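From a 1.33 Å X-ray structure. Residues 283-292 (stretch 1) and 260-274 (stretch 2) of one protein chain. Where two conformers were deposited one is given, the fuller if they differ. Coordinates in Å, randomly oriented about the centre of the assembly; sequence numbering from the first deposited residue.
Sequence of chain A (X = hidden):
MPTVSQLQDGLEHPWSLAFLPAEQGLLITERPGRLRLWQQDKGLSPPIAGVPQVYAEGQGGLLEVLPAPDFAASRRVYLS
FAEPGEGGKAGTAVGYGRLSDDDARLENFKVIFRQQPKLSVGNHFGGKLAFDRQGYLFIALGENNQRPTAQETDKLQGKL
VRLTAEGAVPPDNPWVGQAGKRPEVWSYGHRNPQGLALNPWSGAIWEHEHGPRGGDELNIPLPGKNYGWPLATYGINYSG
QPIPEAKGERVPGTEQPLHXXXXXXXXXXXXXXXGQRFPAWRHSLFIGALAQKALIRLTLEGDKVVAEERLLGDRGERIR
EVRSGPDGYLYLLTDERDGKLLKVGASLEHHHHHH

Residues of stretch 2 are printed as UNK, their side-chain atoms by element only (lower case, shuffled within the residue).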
# COMPACT_ATOMS: atom_id res chain seq x y z
N HIS A 283 -0.63 -19.79 -4.91
CA HIS A 283 -1.77 -19.25 -5.64
C HIS A 283 -2.84 -18.66 -4.72
O HIS A 283 -4.01 -18.58 -5.09
CB HIS A 283 -2.35 -20.24 -6.67
CG HIS A 283 -1.36 -20.62 -7.73
ND1 HIS A 283 -1.00 -19.76 -8.75
CD2 HIS A 283 -0.62 -21.74 -7.90
CE1 HIS A 283 -0.10 -20.35 -9.51
NE2 HIS A 283 0.15 -21.55 -9.02
N SER A 284 -2.43 -18.23 -3.53
CA SER A 284 -3.28 -17.48 -2.62
C SER A 284 -2.78 -16.04 -2.53
O SER A 284 -1.60 -15.75 -2.74
CB SER A 284 -3.29 -18.11 -1.22
OG SER A 284 -4.09 -19.29 -1.20
N LEU A 285 -3.71 -15.15 -2.19
CA LEU A 285 -3.45 -13.74 -1.96
C LEU A 285 -3.81 -13.44 -0.51
O LEU A 285 -4.93 -13.72 -0.08
CB LEU A 285 -4.31 -12.89 -2.90
CG LEU A 285 -4.30 -11.38 -2.67
CD1 LEU A 285 -2.89 -10.85 -2.80
CD2 LEU A 285 -5.24 -10.68 -3.64
N PHE A 286 -2.86 -12.92 0.24
CA PHE A 286 -3.06 -12.62 1.65
C PHE A 286 -3.23 -11.11 1.85
O PHE A 286 -2.48 -10.31 1.28
CB PHE A 286 -1.86 -13.11 2.46
CG PHE A 286 -1.79 -14.60 2.57
CD1 PHE A 286 -1.14 -15.37 1.62
CD2 PHE A 286 -2.39 -15.24 3.64
CE1 PHE A 286 -1.08 -16.75 1.73
CE2 PHE A 286 -2.33 -16.62 3.77
CZ PHE A 286 -1.67 -17.37 2.80
N ILE A 287 -4.21 -10.74 2.68
CA ILE A 287 -4.57 -9.34 2.90
C ILE A 287 -4.81 -9.12 4.39
O ILE A 287 -5.51 -9.91 5.02
CB ILE A 287 -5.85 -8.99 2.11
CG1 ILE A 287 -5.59 -9.10 0.59
CG2 ILE A 287 -6.37 -7.60 2.50
CD1 ILE A 287 -6.87 -9.05 -0.25
N GLY A 288 -4.24 -8.07 4.96
CA GLY A 288 -4.49 -7.79 6.36
C GLY A 288 -5.85 -7.14 6.58
O GLY A 288 -6.39 -6.46 5.71
N ALA A 289 -6.42 -7.38 7.76
CA ALA A 289 -7.64 -6.72 8.20
C ALA A 289 -7.34 -5.92 9.46
O ALA A 289 -6.94 -6.49 10.49
CB ALA A 289 -8.77 -7.73 8.45
N LEU A 290 -7.50 -4.59 9.37
CA LEU A 290 -7.32 -3.73 10.53
C LEU A 290 -8.51 -3.82 11.48
O LEU A 290 -8.37 -4.22 12.64
CB LEU A 290 -7.09 -2.28 10.09
CG LEU A 290 -5.80 -2.01 9.32
CD1 LEU A 290 -5.89 -0.65 8.61
CD2 LEU A 290 -4.60 -2.04 10.24
N ALA A 291 -9.71 -3.47 11.00
CA ALA A 291 -10.87 -3.41 11.87
C ALA A 291 -11.26 -4.79 12.38
O ALA A 291 -11.63 -4.93 13.56
CB ALA A 291 -12.04 -2.75 11.14
N GLN A 292 -11.17 -5.81 11.54
CA GLN A 292 -11.53 -7.16 11.95
C GLN A 292 -10.37 -7.94 12.56
O GLN A 292 -10.56 -9.09 12.98
CB GLN A 292 -12.21 -7.94 10.81
CG GLN A 292 -13.65 -7.51 10.60
CD GLN A 292 -14.30 -8.14 9.39
OE1 GLN A 292 -13.77 -9.09 8.81
NE2 GLN A 292 -15.44 -7.59 8.97
N UNK A 260 -15.36 -7.82 -3.48
CA UNK A 260 -15.72 -6.74 -2.56
C UNK A 260 -16.26 -7.32 -1.27
O UNK A 260 -16.69 -8.48 -1.21
c UNK A 260 -19.27 -7.42 -5.46
c UNK A 260 -20.26 -7.16 -3.30
c UNK A 260 -19.10 -6.57 -2.84
c UNK A 260 -18.11 -6.83 -4.99
c UNK A 260 -20.33 -7.58 -4.61
o UNK A 260 -21.48 -8.17 -5.08
c UNK A 260 -16.72 -5.76 -3.19
c UNK A 260 -18.00 -6.39 -3.68
N UNK A 261 -16.26 -6.49 -0.23
CA UNK A 261 -16.73 -6.86 1.10
C UNK A 261 -17.78 -5.85 1.53
O UNK A 261 -17.45 -4.70 1.85
c UNK A 261 -11.90 -7.64 -0.69
c UNK A 261 -13.48 -8.04 1.07
c UNK A 261 -11.23 -8.83 -0.37
c UNK A 261 -14.58 -7.95 1.99
c UNK A 261 -11.66 -9.63 0.65
c UNK A 261 -15.58 -6.84 2.09
c UNK A 261 -12.79 -9.23 1.37
c UNK A 261 -14.49 -9.05 2.80
n UNK A 261 -13.42 -9.82 2.42
c UNK A 261 -13.02 -7.23 0.02
N UNK A 262 -19.04 -6.27 1.57
CA UNK A 262 -20.09 -5.36 2.02
C UNK A 262 -19.90 -4.93 3.47
O UNK A 262 -20.22 -3.79 3.82
c UNK A 262 -23.20 -6.69 0.13
c UNK A 262 -21.83 -6.04 0.33
c UNK A 262 -24.13 -5.66 -1.90
n UNK A 262 -23.61 -6.70 -1.27
c UNK A 262 -21.46 -5.99 1.80
n UNK A 262 -24.49 -5.77 -3.17
n UNK A 262 -24.30 -4.50 -1.26
N UNK A 263 -19.34 -5.80 4.31
CA UNK A 263 -18.91 -5.41 5.65
C UNK A 263 -17.39 -5.29 5.62
O UNK A 263 -16.69 -6.26 5.29
c UNK A 263 -19.38 -6.42 6.71
c UNK A 263 -20.91 -6.61 6.62
c UNK A 263 -18.97 -5.97 8.11
N UNK A 264 -16.88 -4.10 5.90
CA UNK A 264 -15.44 -3.83 5.70
C UNK A 264 -14.55 -4.51 6.72
O UNK A 264 -14.68 -4.24 7.92
c UNK A 264 -15.17 -2.34 5.78
o UNK A 264 -15.81 -1.64 4.74
N UNK A 265 -13.61 -5.36 6.31
CA UNK A 265 -12.58 -5.82 7.25
C UNK A 265 -11.54 -4.76 7.57
O UNK A 265 -10.84 -4.90 8.59
c UNK A 265 -13.50 -6.05 5.01
c UNK A 265 -11.94 -7.02 6.54
c UNK A 265 -12.88 -7.37 5.40
N UNK A 266 -11.42 -3.72 6.74
CA UNK A 266 -10.34 -2.75 6.86
C UNK A 266 -9.08 -3.25 6.17
O UNK A 266 -8.05 -3.41 6.83
N UNK A 267 -9.15 -3.47 4.86
CA UNK A 267 -8.05 -4.12 4.14
C UNK A 267 -6.78 -3.29 4.20
O UNK A 267 -6.79 -2.09 3.94
c UNK A 267 -8.43 -4.31 2.68
c UNK A 267 -9.77 -4.97 2.35
c UNK A 267 -9.92 -6.35 3.00
c UNK A 267 -9.93 -5.04 0.84
N UNK A 268 -5.66 -3.95 4.52
CA UNK A 268 -4.38 -3.28 4.62
C UNK A 268 -3.27 -4.28 4.38
O UNK A 268 -3.20 -5.31 5.07
o UNK A 268 -3.09 -1.83 6.08
c UNK A 268 -4.23 -2.66 6.01
N UNK A 269 -2.40 -3.99 3.42
CA UNK A 269 -1.33 -4.93 3.11
C UNK A 269 -1.80 -6.02 2.17
O UNK A 269 -2.97 -6.44 2.22
N UNK A 270 -0.93 -6.47 1.27
CA UNK A 270 -1.31 -7.56 0.39
C UNK A 270 -0.06 -8.21 -0.18
O UNK A 270 0.90 -7.52 -0.54
c UNK A 270 -1.62 -6.43 -1.92
c UNK A 270 -2.27 -7.12 -0.74
s UNK A 270 -2.76 -5.85 -3.21
c UNK A 270 -3.44 -7.38 -3.86
N UNK A 271 -0.09 -9.53 -0.25
CA UNK A 271 1.03 -10.32 -0.77
C UNK A 271 0.50 -11.59 -1.41
O UNK A 271 -0.32 -12.29 -0.82
c UNK A 271 2.01 -10.69 0.35
N UNK A 272 1.00 -11.90 -2.61
CA UNK A 272 0.76 -13.18 -3.26
C UNK A 272 1.78 -14.20 -2.78
O UNK A 272 2.97 -13.89 -2.67
c UNK A 272 0.92 -13.03 -4.77
c UNK A 272 -1.32 -12.61 -5.87
c UNK A 272 0.20 -10.77 -5.63
c UNK A 272 -2.23 -11.77 -6.49
c UNK A 272 -1.92 -10.43 -6.67
c UNK A 272 -0.71 -9.93 -6.23
c UNK A 272 -0.09 -12.12 -5.42
N UNK A 273 1.33 -15.42 -2.48
CA UNK A 273 2.23 -16.45 -1.99
C UNK A 273 2.70 -17.32 -3.16
O UNK A 273 1.91 -18.06 -3.75
c UNK A 273 4.38 -18.57 1.40
c UNK A 273 2.64 -18.20 -0.24
o UNK A 273 5.55 -20.66 1.47
c UNK A 273 3.84 -20.31 -0.17
c UNK A 273 4.59 -19.85 0.89
c UNK A 273 1.60 -17.30 -0.88
c UNK A 273 2.87 -19.49 -0.74
c UNK A 273 3.42 -17.76 0.82
N UNK A 274 3.99 -17.21 -3.48
CA UNK A 274 4.62 -17.98 -4.55
C UNK A 274 5.82 -18.76 -4.04
O UNK A 274 6.76 -19.05 -4.79
o UNK A 274 6.18 -17.27 -7.78
o UNK A 274 4.86 -18.93 -7.21
c UNK A 274 5.01 -17.06 -5.71
c UNK A 274 5.37 -17.81 -6.99
O HOH W 1 -16.19 -8.74 6.43
O HOH W 2 -16.21 -5.03 10.41

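Position 260 carries one carbon and then a six-carbon ring bearing an oxygen, a phenol, and lies out of reach of stretch 1: Tyr260. Position 261 has one carbon followed by fused five- and six-membered rings holding eight carbons and one nitrogen, the indole of Trp261. Its CH2 comes within 4.4 Å of Ile287 CD1, so the broad ring reaches the strand from a distance.

At 262 three carbons, a nitrogen and a carbon with two further nitrogens make a guanidinium; Arg262 is exposed and touches nothing on stretch 1. Position 263 has one carbon carrying two more, the fork of Val263, whose CG1 is 4.0 Å from Gln292 NE2. One carbon and one oxygen at 264 could be serine or, with sulfur excluded by element, nothing else: Ser264. Its hydroxyl is satisfied elsewhere in the structure, while its carbonyl faces the amide of Gln292 through a water.

Three carbons at 265 close a ring onto the backbone nitrogen, which defines Pro265. Its ring leaves no amide hydrogen to donate; separately, its carbonyl O accepts from Gln292 N (Pro265 O to Gln292 N, 3.1 Å), and its CB packs 3.8 Å from Ala289 CB. Position 266 has no side-chain atoms and is Gly266. Phi and psi of 84° and 62° would jam a CB against the preceding carbonyl, and that CB would also lie 2.9 Å from Ala291 N.

Four carbons forked at the second identify position 267 as Leu267, with CD2 3.8 Å from Ile287 CG2. Position 268, one carbon and one oxygen, is Ser268; its CB meets Leu290 CD1 at 3.7 Å, and its buried hydroxyl is hydrogen-bonded elsewhere in the structure. Position 269 is bare: Gly269, whose phi of 83° again calls for glycine.

At 270 an unbranched chain of two carbons, sulfur and carbon is Met270, its CE 3.7 Å from Leu285 CD1. The single carbon at 271 is Ala271, on the same face as Phe286. One carbon and a plain six-carbon ring at 272 give Phe272; Leu285 CD1 sits over its face, 3.8 Å from the ring centroid. At 273 the ring gains an oxygen, hence Tyr273, whose CB lies 3.8 Å from Phe286 CE1 at the edge of that ring. Two carbons, the second bearing two oxygens, make position 274 Asp274, an exposed carboxylate with no contact here.

The contact is an antiparallel strand pair. Phe286 and Ala271 exchange two backbone hydrogen bonds, Phe286 N to Ala271 O at 2.8 Å and Ala271 N to Phe286 O at 2.9 Å; Tyr273 N to Ser284 O (3.0 Å) and Ser268 N to Gly288 O (2.9 Å) extend the ladder. Beyond the strand, Leu290 N reaches Gly266 O at 2.9 Å. Leu285, Ile287 and Ala289 share one face with Leu267, Met270 and Phe272, where apolar packing supplements the backbone bonding.

Stretch 2, residues 260-274: YWRVSPGLSGMAFYD
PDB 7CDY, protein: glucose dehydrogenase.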